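Local coordinates for protein nicotinamide-nucleotide adenylyltransferase NadR family / Ribosylnicotinamide kinase (Lactococcus lactis subsp. cremoris, PDB 6GYE) that probably phosphorylates nicotinamide riboside and probably also adenylylates nicotinamide mononucleotide, two steps that lead to NAD+, at residues A[162-167]-A[177-182]; A[26-31]-A[168-173]. All coordinates share one frame; numbering follows the deposited sequence.

Contact 1. Residues A[162-167]-A[177-182]; sequences ENPQEH and RHFSKV. With NNR (Nicotinamide riboside), chain I; SO4 (sulfate ion), chain D.
The side chain of Gln165 leaves its backbone with CG anti to the carbonyl carbon (chi1 -80°) and bends at chi2 (57°), which swings CD back to the chain segment 177-182. There the amide meets Phe179 and Lys181 together. Its NE2 donates to Phe179 O over 3.1 Å, nearly straight at 162°, with the acceptor close to the amide plane of Gln165. The same NE2 also bonds to Gly254 O, so two backbone carbonyls grip one amide nitrogen and hold the group from turning. On the other branch OE1 takes a weak bond from Lys181 NZ at 3.5 Å, while Lys181 CG packs against the amide 3.7 Å from Gln165 CD; the two side chains cross at about a right angle. Beside this polar patch, Pro164 CG rests 3.6 Å from Phe179 CD1, approaching the ring obliquely, and Pro164 CB lies 3.7 Å from Phe179 CB. His178 CD2 stands over the centre of one face of the Phe179 ring. The contact thus joins the turn after helix 151-162 to the short helix 176-179 and to the first strand, 181-187, of the parallel sheet of the P-loop kinase domain, where Lys181 pairs with Gly254 and Val256. From the same short helix Arg177 reaches into the nicotinamide riboside pocket, where its NH1 donates to Asn248 OD1. Arg177 NE and His178 ND1 each make weak bonds, 3.4 Å long, to a sulfate ion, NE to its O2 and ND1 to its O3, and Lys65 and Tyr69 also bind that ion. An alanine in place of Arg177 would probably leave Asn248 OD1 without the NH1 donor and the sulfate without its weak bond from NE.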
loop_
_atom_site.group_PDB
_atom_site.type_symbol
_atom_site.label_atom_id
_atom_site.label_comp_id
_atom_site.label_asym_id
_atom_site.label_seq_id
_atom_site.Cartn_x
_atom_site.Cartn_y
_atom_site.Cartn_z
ATOM N N GLU A 162 5.342 3.922 12.456
ATOM C CA GLU A 162 5.042 5.251 12.992
ATOM C C GLU A 162 5.177 6.340 11.929
ATOM O O GLU A 162 4.397 7.300 11.912
ATOM C CB GLU A 162 5.963 5.578 14.162
ATOM C CG GLU A 162 5.745 4.773 15.424
ATOM C CD GLU A 162 6.753 5.135 16.518
ATOM O OE1 GLU A 162 7.720 5.876 16.222
ATOM O OE2 GLU A 162 6.576 4.686 17.673
ATOM N N ASN A 163 6.193 6.251 11.077
ATOM C CA ASN A 163 6.476 7.301 10.100
ATOM C C ASN A 163 7.132 6.678 8.879
ATOM O O ASN A 163 8.358 6.738 8.711
ATOM C CB ASN A 163 7.368 8.382 10.713
ATOM C CG ASN A 163 7.510 9.606 9.825
ATOM O OD1 ASN A 163 7.075 9.616 8.672
ATOM N ND2 ASN A 163 8.147 10.643 10.362
ATOM N N PRO A 164 6.333 6.093 7.978
ATOM C CA PRO A 164 6.916 5.427 6.802
ATOM C C PRO A 164 7.701 6.374 5.930
ATOM O O PRO A 164 8.729 5.982 5.368
ATOM C CB PRO A 164 5.695 4.884 6.046
ATOM C CG PRO A 164 4.588 4.927 6.991
ATOM C CD PRO A 164 4.865 6.003 7.997
ATOM N N GLN A 165 7.263 7.627 5.833
ATOM C CA GLN A 165 7.898 8.557 4.914
ATOM C C GLN A 165 9.350 8.826 5.308
ATOM O O GLN A 165 10.204 9.031 4.437
ATOM C CB GLN A 165 7.065 9.838 4.844
ATOM C CG GLN A 165 5.816 9.748 3.925
ATOM C CD GLN A 165 4.833 8.609 4.285
ATOM O OE1 GLN A 165 4.445 8.455 5.438
ATOM N NE2 GLN A 165 4.415 7.832 3.282
ATOM N N GLU A 166 9.657 8.775 6.600
ATOM C CA GLU A 166 11.021 8.948 7.092
ATOM C C GLU A 166 11.912 7.732 6.861
ATOM O O GLU A 166 13.137 7.855 6.938
ATOM C CB GLU A 166 11.005 9.239 8.593
ATOM C CG GLU A 166 11.297 10.679 8.959
ATOM C CD GLU A 166 12.689 11.128 8.536
ATOM O OE1 GLU A 166 13.683 10.490 8.945
ATOM O OE2 GLU A 166 12.784 12.119 7.777
ATOM N N HIS A 167 11.338 6.554 6.655
ATOM C CA HIS A 167 12.115 5.323 6.563
ATOM C C HIS A 167 11.844 4.591 5.254
ATOM O O HIS A 167 12.155 3.403 5.110
ATOM C CB HIS A 167 11.829 4.462 7.796
ATOM C CG HIS A 167 12.100 5.186 9.086
ATOM N ND1 HIS A 167 13.371 5.337 9.598
ATOM C CD2 HIS A 167 11.275 5.843 9.943
ATOM C CE1 HIS A 167 13.316 6.025 10.729
ATOM N NE2 HIS A 167 12.056 6.351 10.958
ATOM N N ARG A 177 3.173 0.385 -1.385
ATOM C CA ARG A 177 1.868 0.940 -1.728
ATOM C C ARG A 177 1.012 1.140 -0.485
ATOM O O ARG A 177 0.368 2.187 -0.321
ATOM C CB ARG A 177 1.171 0.026 -2.740
ATOM C CG ARG A 177 -0.338 0.157 -2.761
ATOM C CD ARG A 177 -0.946 -0.756 -3.811
ATOM N NE ARG A 177 -1.186 -2.122 -3.352
ATOM C CZ ARG A 177 -0.389 -3.162 -3.615
ATOM N NH1 ARG A 177 0.727 -3.000 -4.339
ATOM N NH2 ARG A 177 -0.710 -4.370 -3.153
ATOM N N HIS A 178 1.039 0.157 0.423
ATOM C CA HIS A 178 0.229 0.221 1.635
ATOM C C HIS A 178 0.561 1.448 2.473
ATOM O O HIS A 178 -0.332 2.037 3.100
ATOM C CB HIS A 178 0.429 -1.050 2.458
ATOM C CG HIS A 178 -0.344 -1.068 3.738
ATOM N ND1 HIS A 178 -1.662 -1.469 3.805
ATOM C CD2 HIS A 178 0.011 -0.729 5.002
ATOM C CE1 HIS A 178 -2.083 -1.380 5.055
ATOM N NE2 HIS A 178 -1.090 -0.929 5.800
ATOM N N PHE A 179 1.837 1.834 2.525
ATOM C CA PHE A 179 2.267 2.919 3.410
ATOM C C PHE A 179 2.308 4.267 2.715
ATOM O O PHE A 179 2.721 5.259 3.324
ATOM C CB PHE A 179 3.640 2.614 4.004
ATOM C CG PHE A 179 3.622 1.504 5.003
ATOM C CD1 PHE A 179 3.149 1.718 6.281
ATOM C CD2 PHE A 179 4.039 0.236 4.649
ATOM C CE1 PHE A 179 3.115 0.682 7.198
ATOM C CE2 PHE A 179 4.003 -0.800 5.560
ATOM C CZ PHE A 179 3.546 -0.583 6.829
ATOM N N SER A 180 1.934 4.312 1.443
ATOM C CA SER A 180 2.064 5.535 0.672
ATOM C C SER A 180 1.043 6.571 1.129
ATOM O O SER A 180 -0.098 6.238 1.459
ATOM C CB SER A 180 1.897 5.230 -0.817
ATOM O OG SER A 180 2.122 6.409 -1.535
ATOM N N LYS A 181 1.474 7.828 1.192
ATOM C CA LYS A 181 0.550 8.947 1.315
ATOM C C LYS A 181 0.008 9.332 -0.061
ATOM O O LYS A 181 0.741 9.320 -1.056
ATOM C CB LYS A 181 1.263 10.132 1.962
ATOM C CG LYS A 181 1.541 9.967 3.480
ATOM C CD LYS A 181 0.322 10.268 4.287
ATOM C CE LYS A 181 0.591 10.233 5.800
ATOM N NZ LYS A 181 1.056 8.877 6.185
ATOM N N VAL A 182 -1.264 9.708 -0.118
ATOM C CA VAL A 182 -1.933 9.967 -1.394
ATOM C C VAL A 182 -2.686 11.293 -1.293
ATOM O O VAL A 182 -3.536 11.463 -0.410
ATOM C CB VAL A 182 -2.886 8.817 -1.779
ATOM C CG1 VAL A 182 -3.633 9.111 -3.091
ATOM C CG2 VAL A 182 -2.125 7.485 -1.887
HETATM O O2R NNR I . -3.001 0.194 -7.035
HETATM C C2R NNR I . -3.473 0.434 -5.702
HETATM C C3R NNR I . -3.612 -0.845 -4.886
HETATM O O3R NNR I . -3.252 -2.018 -5.628
HETATM C C4R NNR I . -5.074 -0.926 -4.474
HETATM C C5R NNR I . -5.220 -0.945 -2.959
HETATM O O5R NNR I . -6.610 -0.976 -2.615
HETATM O O4R NNR I . -5.747 0.216 -5.010
HETATM C C1R NNR I . -4.860 1.056 -5.753
HETATM N N1 NNR I . -4.824 2.391 -5.153
HETATM C C2 NNR I . -5.525 3.387 -5.713
HETATM C C6 NNR I . -4.091 2.601 -4.051
HETATM C C5 NNR I . -4.039 3.859 -3.461
HETATM C C4 NNR I . -4.756 4.906 -4.022
HETATM C C3 NNR I . -5.508 4.663 -5.162
HETATM C C7 NNR I . -6.296 5.769 -5.797
HETATM O O7 NNR I . -6.582 5.697 -6.981
HETATM N N7 NNR I . -6.665 6.807 -5.048
HETATM S S SO4 D . -2.487 -2.824 0.340
HETATM O O1 SO4 D . -1.110 -3.276 0.258
HETATM O O2 SO4 D . -3.194 -3.255 -0.868
HETATM O O3 SO4 D . -3.157 -3.406 1.494
HETATM O O4 SO4 D . -2.525 -1.369 0.478
#

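Contact 2. Residues A[26-31]-A[168-173]; sequences LHTGHQ and WTHINR. With SO4 (sulfate ion), chain E.
Asn172 ND2 donates to Gln31 OE1 over 2.8 Å at 157°, the shortest polar bond between segments 26-31 and 168-173. The two amides stand almost perpendicular, their planes 88° apart, and the N-H lies near the plane of the asparagine amide but comes in from above the plane of the glutamine carbonyl. Gln31 belongs to helix 28-40, whose start carries the sequence HTGH, a match to the HIGH-type motif of nucleotidylyltransferases; the parallel sheet in the order 3-2-1-4-5 beside it agrees with that family. A single antiparallel bridge joins the segments, with His27 and Ile171 as its non-hydrogen-bonded pair: Asn172 N donates to Leu26 O at 3.1 Å, and Thr28 N to His170 O at 2.9 Å. Leu26 CD2 packs against the asparagine amide, 3.4 Å from Asn172 ND2, and the leucine side chain is backed by Leu70 and Ala73 of helix 63-73. On the other flank of the bridge, Thr28 OG1 approaches His170 obliquely, 3.5 Å from its CB, while the methyl CG2 of Thr28 lies against His170 O. A capping box closes the helix start. His27 N donates to His30 ND1, which accepts it in the plane of its ring, and His27 ND1 accepts from Gly29 N at 2.9 Å; chi1 of 60° sets His27 CG between the backbone N and the carbonyl carbon, on the side from which the ring can turn ND1 to Gly29 N. His27 NE2 is in turn held by Ile153 O, and His30 ND1 lies over the centre of one face of the His27 ring. The other nitrogen of the His30 ring, NE2, donates almost straight to sulfate O1 at 2.7 Å, an ion also bound by Thr22 N, Phe23 N and Arg150 NH1.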
loop_
_atom_site.group_PDB
_atom_site.type_symbol
_atom_site.label_atom_id
_atom_site.label_comp_id
_atom_site.label_asym_id
_atom_site.label_seq_id
_atom_site.Cartn_x
_atom_site.Cartn_y
_atom_site.Cartn_z
ATOM N N LEU A 26 8.047 -6.193 5.945
ATOM C CA LEU A 26 9.405 -6.596 5.606
ATOM C C LEU A 26 10.254 -5.363 5.310
ATOM O O LEU A 26 9.807 -4.452 4.607
ATOM C CB LEU A 26 9.367 -7.522 4.389
ATOM C CG LEU A 26 10.683 -7.957 3.746
ATOM C CD1 LEU A 26 11.434 -8.889 4.668
ATOM C CD2 LEU A 26 10.376 -8.663 2.427
ATOM N N HIS A 27 11.472 -5.312 5.853
ATOM C CA HIS A 27 12.362 -4.186 5.570
ATOM C C HIS A 27 13.794 -4.686 5.430
ATOM O O HIS A 27 14.072 -5.881 5.566
ATOM C CB HIS A 27 12.241 -3.078 6.628
ATOM C CG HIS A 27 12.585 -3.514 8.019
ATOM N ND1 HIS A 27 13.882 -3.753 8.430
ATOM C CD2 HIS A 27 11.801 -3.732 9.102
ATOM C CE1 HIS A 27 13.878 -4.111 9.704
ATOM N NE2 HIS A 27 12.630 -4.101 10.136
ATOM N N THR A 28 14.713 -3.757 5.138
ATOM C CA THR A 28 16.061 -4.174 4.773
ATOM C C THR A 28 16.811 -4.805 5.942
ATOM O O THR A 28 17.736 -5.592 5.704
ATOM C CB THR A 28 16.872 -2.996 4.195
ATOM O OG1 THR A 28 16.825 -1.904 5.079
ATOM C CG2 THR A 28 16.286 -2.520 2.893
ATOM N N GLY A 29 16.437 -4.488 7.191
ATOM C CA GLY A 29 17.023 -5.193 8.326
ATOM C C GLY A 29 16.766 -6.691 8.263
ATOM O O GLY A 29 17.690 -7.495 8.408
ATOM N N HIS A 30 15.500 -7.085 8.034
ATOM C CA HIS A 30 15.185 -8.486 7.760
ATOM C C HIS A 30 16.038 -9.014 6.619
ATOM O O HIS A 30 16.626 -10.107 6.706
ATOM C CB HIS A 30 13.708 -8.652 7.387
ATOM C CG HIS A 30 12.745 -8.317 8.484
ATOM N ND1 HIS A 30 11.802 -7.317 8.360
ATOM C CD2 HIS A 30 12.531 -8.890 9.692
ATOM C CE1 HIS A 30 11.076 -7.263 9.464
ATOM N NE2 HIS A 30 11.496 -8.210 10.285
ATOM N N GLN A 31 16.078 -8.259 5.518
ATOM C CA GLN A 31 16.635 -8.797 4.286
ATOM C C GLN A 31 18.124 -9.054 4.428
ATOM O O GLN A 31 18.632 -10.053 3.909
ATOM C CB GLN A 31 16.320 -7.854 3.128
ATOM C CG GLN A 31 14.836 -7.856 2.837
ATOM C CD GLN A 31 14.343 -6.651 2.043
ATOM O OE1 GLN A 31 13.140 -6.416 1.963
ATOM N NE2 GLN A 31 15.265 -5.878 1.472
ATOM N N TRP A 168 11.352 5.337 4.268
ATOM C CA TRP A 168 10.803 4.768 3.048
ATOM C C TRP A 168 11.774 3.825 2.348
ATOM O O TRP A 168 11.385 2.730 1.917
ATOM C CB TRP A 168 10.416 5.917 2.130
ATOM C CG TRP A 168 9.678 5.536 0.933
ATOM C CD1 TRP A 168 10.162 5.411 -0.349
ATOM C CD2 TRP A 168 8.292 5.197 0.887
ATOM N NE1 TRP A 168 9.130 5.030 -1.201
ATOM C CE2 TRP A 168 7.976 4.894 -0.465
ATOM C CE3 TRP A 168 7.281 5.128 1.858
ATOM C CZ2 TRP A 168 6.687 4.534 -0.867
ATOM C CZ3 TRP A 168 6.005 4.764 1.462
ATOM C CH2 TRP A 168 5.717 4.477 0.108
ATOM N N THR A 169 13.034 4.247 2.179
ATOM C CA THR A 169 13.943 3.453 1.359
ATOM C C THR A 169 14.218 2.074 1.955
ATOM O O THR A 169 14.634 1.175 1.225
ATOM C CB THR A 169 15.270 4.188 1.128
ATOM O OG1 THR A 169 15.903 4.453 2.382
ATOM C CG2 THR A 169 15.069 5.481 0.357
ATOM N N HIS A 170 13.961 1.874 3.245
ATOM C CA HIS A 170 14.190 0.583 3.877
ATOM C C HIS A 170 12.998 -0.349 3.805
ATOM O O HIS A 170 13.161 -1.541 4.081
ATOM C CB HIS A 170 14.603 0.777 5.343
ATOM C CG HIS A 170 15.895 1.513 5.491
ATOM N ND1 HIS A 170 16.205 2.268 6.598
ATOM C CD2 HIS A 170 16.944 1.640 4.646
ATOM C CE1 HIS A 170 17.395 2.816 6.436
ATOM N NE2 HIS A 170 17.867 2.449 5.259
ATOM N N ILE A 171 11.819 0.162 3.447
ATOM C CA ILE A 171 10.640 -0.678 3.278
ATOM C C ILE A 171 10.788 -1.515 2.013
ATOM O O ILE A 171 11.144 -0.998 0.950
ATOM C CB ILE A 171 9.373 0.184 3.202
ATOM C CG1 ILE A 171 9.293 1.133 4.391
ATOM C CG2 ILE A 171 8.123 -0.700 3.110
ATOM C CD1 ILE A 171 8.106 2.090 4.291
ATOM N N ASN A 172 10.500 -2.811 2.116
ATOM C CA ASN A 172 10.499 -3.656 0.929
ATOM C C ASN A 172 9.445 -3.163 -0.067
ATOM O O ASN A 172 8.320 -2.830 0.317
ATOM C CB ASN A 172 10.232 -5.113 1.312
ATOM C CG ASN A 172 10.209 -6.045 0.092
ATOM O OD1 ASN A 172 9.188 -6.188 -0.594
ATOM N ND2 ASN A 172 11.351 -6.663 -0.193
ATOM N N ARG A 173 9.809 -3.150 -1.361
ATOM C CA ARG A 173 8.987 -2.465 -2.368
ATOM C C ARG A 173 7.562 -3.009 -2.453
ATOM O O ARG A 173 6.619 -2.233 -2.653
ATOM C CB ARG A 173 9.671 -2.538 -3.734
ATOM C CG ARG A 173 10.916 -1.646 -3.785
ATOM C CD ARG A 173 11.619 -1.726 -5.120
ATOM N NE ARG A 173 12.925 -1.073 -5.052
ATOM C CZ ARG A 173 13.122 0.232 -5.257
ATOM N NH1 ARG A 173 12.094 1.032 -5.545
ATOM N NH2 ARG A 173 14.347 0.743 -5.175
HETATM S S SO4 E . 9.090 -8.525 13.059
HETATM O O1 SO4 E . 10.519 -8.624 12.781
HETATM O O2 SO4 E . 8.414 -7.705 12.047
HETATM O O3 SO4 E . 8.597 -9.897 13.059
HETATM O O4 SO4 E . 8.837 -7.894 14.353
#

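In the fold
Contacts 1 and 2, with centres 12 Å apart, share the connection between helix 151-162 and strand 181-187, and their segments alternate along the chain. Trp168 of contact 2 packs directly on contact 1: its CZ3 lies 3.8 Å from Phe179 O and its CH2 3.8 Å from Ser180 CA. A looser touch joins Pro164 O to Ile171 CD1 at 4.1 Å. Together they tie the adenylyltransferase-like domain, with its HTGH helix start, to the P-loop kinase domain. Only contact 1 contains a residue of the nicotinamide riboside pocket, Arg177, whereas contact 2 holds a sulfate beside the presumed nucleotidylyl-transfer site.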